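Beta-1,3-1,4-glucanase (Caldicellulosiruptor sp. F32, PDB 5H4R) probably hydrolyses mixed-linkage beta-1,3-1,4-glucans such as lichenan as a glycoside hydrolase family 5 enzyme, and here holds cellotetraose in its substrate cleft. Local coordinates at residues His142-Gly147 and Glu184-Pro189. The protein carries 1 engineered substitution. Sequence-based numbering, arbitrary orientation.
Sequences HDIMPG and EAVNQP. Engineered in segment 184-189: Gln188 (natural residue Glu). With BGC (beta-D-glucopyranose), chain B; BGC (beta-D-glucopyranose), chain C; BGC (beta-D-glucopyranose), chain D.
Ile144 carries the apolar part of this contact. Its CD1 meets Val186 CG2 at 3.7 Å, and the two side chains cross at about a right angle. CG1 of Ile144 lies 4.1 Å from the backbone O of Gln188, and CD1 also comes near Pro189 CA.

Polar contacts run to the bound sugar. Asn187 ND2 donates to O2 of the chain B glucose at 3.0 Å, with an N-H...O angle of 161°. Its CG stands anti to the backbone N (chi1 177°), which sends the amide to the glycan. OD1 is hydrogen-bonded to Arg98, which should hold the amide's rotation. Gln188 is engineered in place of the natural Glu. Its extended chain brings NE2 to O4 of the chain C glucose at 3.1 Å, a more bent bond (149°). This O4 is the glycosidic oxygen linking to C1 of the chain B glucose. Gln188 OE1 is hydrogen-bonded to His272. The His142 ring meets the sugars obliquely, with CE1 3.2 Å from O3 of the chain B glucose.

Asn187, Gln188 and Pro189 match the Asn-Glu-Pro motif of GH5 enzymes, whose Glu is probably the acid/base. His141, Asn55, Trp360, Glu326 and Glu370 bind the glycan too. The two loops follow adjacent parallel strands, 135-139 and 181-184, of the eight-stranded TIM barrel. Pro189 also packs on helix 205-226, and Val186 on Pro240 of strand 237-240.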
ATOM      1  N   HIS A 142       1.843   3.889 -10.052  1.00  9.85           N
ATOM      2  CA  HIS A 142       1.014   4.000 -11.267  1.00  9.58           C
ATOM      3  C   HIS A 142       1.869   3.910 -12.528  1.00 10.71           C
ATOM      4  O   HIS A 142       1.884   4.813 -13.367  1.00 11.24           O
ATOM      5  CB  HIS A 142       0.213   5.297 -11.323  1.00  9.49           C
ATOM      6  CG  HIS A 142      -0.827   5.461 -10.267  1.00 10.29           C
ATOM      7  ND1 HIS A 142      -1.776   4.501  -9.975  1.00 13.63           N
ATOM      8  CD2 HIS A 142      -1.104   6.520  -9.464  1.00 13.30           C
ATOM      9  CE1 HIS A 142      -2.568   4.950  -9.012  1.00 12.08           C
ATOM     10  NE2 HIS A 142      -2.188   6.177  -8.696  1.00 11.88           N
ATOM     11  N   ASP A 143       2.550   2.771 -12.663  1.00 10.93           N
ATOM     12  CA  ASP A 143       3.392   2.450 -13.806  1.00  9.13           C
ATOM     13  C   ASP A 143       2.870   1.229 -14.560  1.00 10.50           C
ATOM     14  O   ASP A 143       3.630   0.542 -15.241  1.00 10.59           O
ATOM     15  CB  ASP A 143       4.833   2.196 -13.365  1.00  8.50           C
ATOM     16  CG  ASP A 143       5.513   3.432 -12.793  1.00 10.65           C
ATOM     17  OD1 ASP A 143       5.071   4.552 -13.083  1.00  9.85           O
ATOM     18  OD2 ASP A 143       6.544   3.271 -12.101  1.00 10.77           O
ATOM     19  N   ILE A 144       1.571   0.951 -14.476  1.00 10.36           N
ATOM     20  CA  ILE A 144       1.016  -0.285 -15.023  1.00  9.93           C
ATOM     21  C   ILE A 144       0.532   0.040 -16.437  1.00 14.93           C
ATOM     22  O   ILE A 144      -0.616   0.426 -16.666  1.00 16.77           O
ATOM     23  CB  ILE A 144      -0.083  -0.860 -14.134  1.00  9.65           C
ATOM     24  CG1 ILE A 144       0.381  -0.911 -12.668  1.00 11.19           C
ATOM     25  CG2 ILE A 144      -0.511  -2.243 -14.646  1.00 15.30           C
ATOM     26  CD1 ILE A 144       1.632  -1.761 -12.403  1.00 12.75           C
ATOM     27  N   MET A 145       1.428  -0.130 -17.403  1.00 10.68           N
ATOM     28  CA  MET A 145       1.128   0.169 -18.795  1.00 13.82           C
ATOM     29  C   MET A 145       2.129  -0.565 -19.672  1.00 14.98           C
ATOM     30  O   MET A 145       3.275  -0.783 -19.260  1.00 15.42           O
ATOM     31  CB  MET A 145       1.176   1.684 -19.046  1.00 25.80           C
ATOM     32  CG  MET A 145       2.269   2.403 -18.311  1.00 36.84           C
ATOM     33  SD  MET A 145       1.970   4.189 -18.083  1.00 32.31           S
ATOM     34  CE  MET A 145       2.037   4.645 -19.795  1.00 29.85           C
ATOM     35  N   PRO A 146       1.737  -0.951 -20.879  1.00 15.03           N
ATOM     36  CA  PRO A 146       2.691  -1.581 -21.789  1.00 16.83           C
ATOM     37  C   PRO A 146       3.905  -0.683 -22.001  1.00 17.88           C
ATOM     38  O   PRO A 146       3.787   0.528 -22.160  1.00 21.84           O
ATOM     39  CB  PRO A 146       1.876  -1.768 -23.074  1.00 24.88           C
ATOM     40  CG  PRO A 146       0.449  -1.832 -22.596  1.00 21.41           C
ATOM     41  CD  PRO A 146       0.390  -0.845 -21.473  1.00 18.14           C
ATOM     42  N   GLY A 147       5.084  -1.284 -21.966  1.00 23.23           N
ATOM     43  CA  GLY A 147       6.308  -0.531 -22.053  1.00 24.77           C
ATOM     44  C   GLY A 147       6.938  -0.229 -20.715  1.00 19.61           C
ATOM     45  O   GLY A 147       8.134   0.080 -20.668  1.00 17.64           O
ATOM     46  N   GLU A 184       8.413  -2.567  -1.651  1.00  8.60           N
ATOM     47  CA  GLU A 184       7.187  -3.201  -2.141  1.00  9.13           C
ATOM     48  C   GLU A 184       7.253  -3.281  -3.660  1.00  7.09           C
ATOM     49  O   GLU A 184       7.316  -2.244  -4.321  1.00  9.48           O
ATOM     50  CB  GLU A 184       5.961  -2.381  -1.691  1.00  9.07           C
ATOM     51  CG  GLU A 184       4.631  -2.855  -2.267  1.00  9.27           C
ATOM     52  CD  GLU A 184       3.508  -1.858  -2.018  1.00 15.47           C
ATOM     53  OE1 GLU A 184       3.279  -1.514  -0.838  1.00 13.80           O
ATOM     54  OE2 GLU A 184       2.888  -1.363  -3.005  1.00 15.87           O
ATOM     55  N   ALA A 185       7.194  -4.502  -4.209  1.00  7.84           N
ATOM     56  CA  ALA A 185       7.554  -4.745  -5.603  1.00  9.06           C
ATOM     57  C   ALA A 185       6.838  -3.804  -6.552  1.00 11.38           C
ATOM     58  O   ALA A 185       7.436  -3.222  -7.467  1.00  9.97           O
ATOM     59  CB  ALA A 185       7.217  -6.187  -5.960  1.00  7.96           C
ATOM     60  N   VAL A 186       5.523  -3.716  -6.381  1.00  9.16           N
ATOM     61  CA  VAL A 186       4.646  -3.012  -7.300  1.00  9.38           C
ATOM     62  C   VAL A 186       3.334  -2.892  -6.548  1.00  8.01           C
ATOM     63  O   VAL A 186       3.065  -3.681  -5.631  1.00  8.67           O
ATOM     64  CB  VAL A 186       4.495  -3.798  -8.632  1.00  9.58           C
ATOM     65  CG1 VAL A 186       3.916  -5.172  -8.422  1.00  7.90           C
ATOM     66  CG2 VAL A 186       3.664  -3.014  -9.639  1.00 10.51           C
ATOM     67  N   ASN A 187       2.521  -1.915  -6.932  1.00 10.40           N
ATOM     68  CA  ASN A 187       1.307  -1.567  -6.208  1.00  8.45           C
ATOM     69  C   ASN A 187       0.149  -2.509  -6.522  1.00  7.54           C
ATOM     70  O   ASN A 187      -0.173  -3.389  -5.717  1.00 10.34           O
ATOM     71  CB  ASN A 187       0.971  -0.105  -6.534  1.00  8.63           C
ATOM     72  CG  ASN A 187      -0.283   0.357  -5.911  1.00  9.28           C
ATOM     73  OD1 ASN A 187      -0.483   0.184  -4.713  1.00 10.88           O
ATOM     74  ND2 ASN A 187      -1.151   0.987  -6.705  1.00  9.98           N
ATOM     75  N   GLN A 188      -0.463  -2.365  -7.693  1.00  8.81           N
ATOM     76  CA  GLN A 188      -1.668  -3.128  -8.050  1.00  7.79           C
ATOM     77  C   GLN A 188      -1.487  -3.679  -9.461  1.00 10.44           C
ATOM     78  O   GLN A 188      -2.120  -3.234 -10.425  1.00 11.25           O
ATOM     79  CB  GLN A 188      -2.933  -2.278  -7.921  1.00  9.24           C
ATOM     80  CG  GLN A 188      -3.190  -1.934  -6.495  1.00  8.96           C
ATOM     81  CD  GLN A 188      -4.456  -1.175  -6.224  1.00 14.98           C
ATOM     82  OE1 GLN A 188      -4.999  -1.292  -5.128  1.00 19.69           O
ATOM     83  NE2 GLN A 188      -4.896  -0.347  -7.168  1.00 11.97           N
ATOM     84  N   PRO A 189      -0.623  -4.673  -9.614  1.00  9.00           N
ATOM     85  CA  PRO A 189      -0.322  -5.189 -10.957  1.00  8.51           C
ATOM     86  C   PRO A 189      -1.547  -5.865 -11.549  1.00  8.80           C
ATOM     87  O   PRO A 189      -2.176  -6.704 -10.903  1.00  8.96           O
ATOM     88  CB  PRO A 189       0.817  -6.186 -10.713  1.00  9.53           C
ATOM     89  CG  PRO A 189       0.623  -6.638  -9.326  1.00  8.16           C
ATOM     90  CD  PRO A 189       0.050  -5.443  -8.558  1.00  8.50           C
TER
HETATM   91  C2  BGC B   2      -4.481   2.861  -5.513  1.00  6.55           C
HETATM   92  C3  BGC B   2      -4.398   4.313  -5.078  1.00  6.79           C
HETATM   93  C4  BGC B   2      -5.800   4.887  -5.165  1.00  9.30           C
HETATM   94  C5  BGC B   2      -6.562   4.251  -4.004  1.00 10.55           C
HETATM   95  C6  BGC B   2      -8.021   4.719  -3.944  1.00 11.43           C
HETATM   96  C1  BGC B   2      -5.788   2.161  -5.100  1.00 14.78           C
HETATM   97  O2  BGC B   2      -3.319   2.145  -5.044  1.00  8.28           O
HETATM   98  O3  BGC B   2      -3.506   4.971  -5.971  1.00  9.08           O
HETATM   99  O4  BGC B   2      -5.718   6.296  -4.977  1.00  9.49           O
HETATM  100  O5  BGC B   2      -6.527   2.825  -4.073  1.00 13.36           O
HETATM  101  O6  BGC B   2      -8.710   4.582  -5.192  1.00 11.48           O
HETATM  102  C2  BGC C   1     -10.053   1.526  -7.482  1.00 14.56           C
HETATM  103  C3  BGC C   1      -8.615   2.040  -7.452  1.00 12.43           C
HETATM  104  C4  BGC C   1      -7.935   1.652  -6.137  1.00 13.70           C
HETATM  105  C5  BGC C   1      -8.051   0.136  -5.939  1.00 12.64           C
HETATM  106  C6  BGC C   1      -7.743  -0.377  -4.526  1.00 30.59           C
HETATM  107  C1  BGC C   1     -10.060   0.009  -7.281  1.00 13.72           C
HETATM  108  O1  BGC C   1     -11.392  -0.531  -7.195  1.00 23.94           O
HETATM  109  O2  BGC C   1     -10.627   1.904  -8.741  1.00 20.83           O
HETATM  110  O3  BGC C   1      -8.614   3.462  -7.581  1.00 17.52           O
HETATM  111  O4  BGC C   1      -6.574   2.101  -6.296  1.00 15.79           O
HETATM  112  O5  BGC C   1      -9.414  -0.233  -6.046  1.00 24.57           O
HETATM  113  O6  BGC C   1      -8.119  -1.775  -4.387  1.00 18.53           O
HETATM  114  C2  BGC D   3      -6.663   8.446  -5.325  1.00  8.22           C
HETATM  115  C3  BGC D   3      -7.401   9.304  -6.342  1.00 10.26           C
HETATM  116  C4  BGC D   3      -6.612   9.324  -7.651  1.00  7.49           C
HETATM  117  C5  BGC D   3      -6.327   7.893  -8.117  1.00  9.00           C
HETATM  118  C6  BGC D   3      -5.439   7.852  -9.351  1.00  9.77           C
HETATM  119  C1  BGC D   3      -6.452   7.060  -5.912  1.00  8.86           C
HETATM  120  O2  BGC D   3      -7.441   8.373  -4.124  1.00  9.89           O
HETATM  121  O3  BGC D   3      -7.507  10.621  -5.784  1.00 10.37           O
HETATM  122  O4  BGC D   3      -7.459   9.930  -8.641  1.00  9.34           O
HETATM  123  O5  BGC D   3      -5.667   7.184  -7.099  1.00  7.84           O
HETATM  124  O6  BGC D   3      -5.421   6.504  -9.876  1.00 13.02           O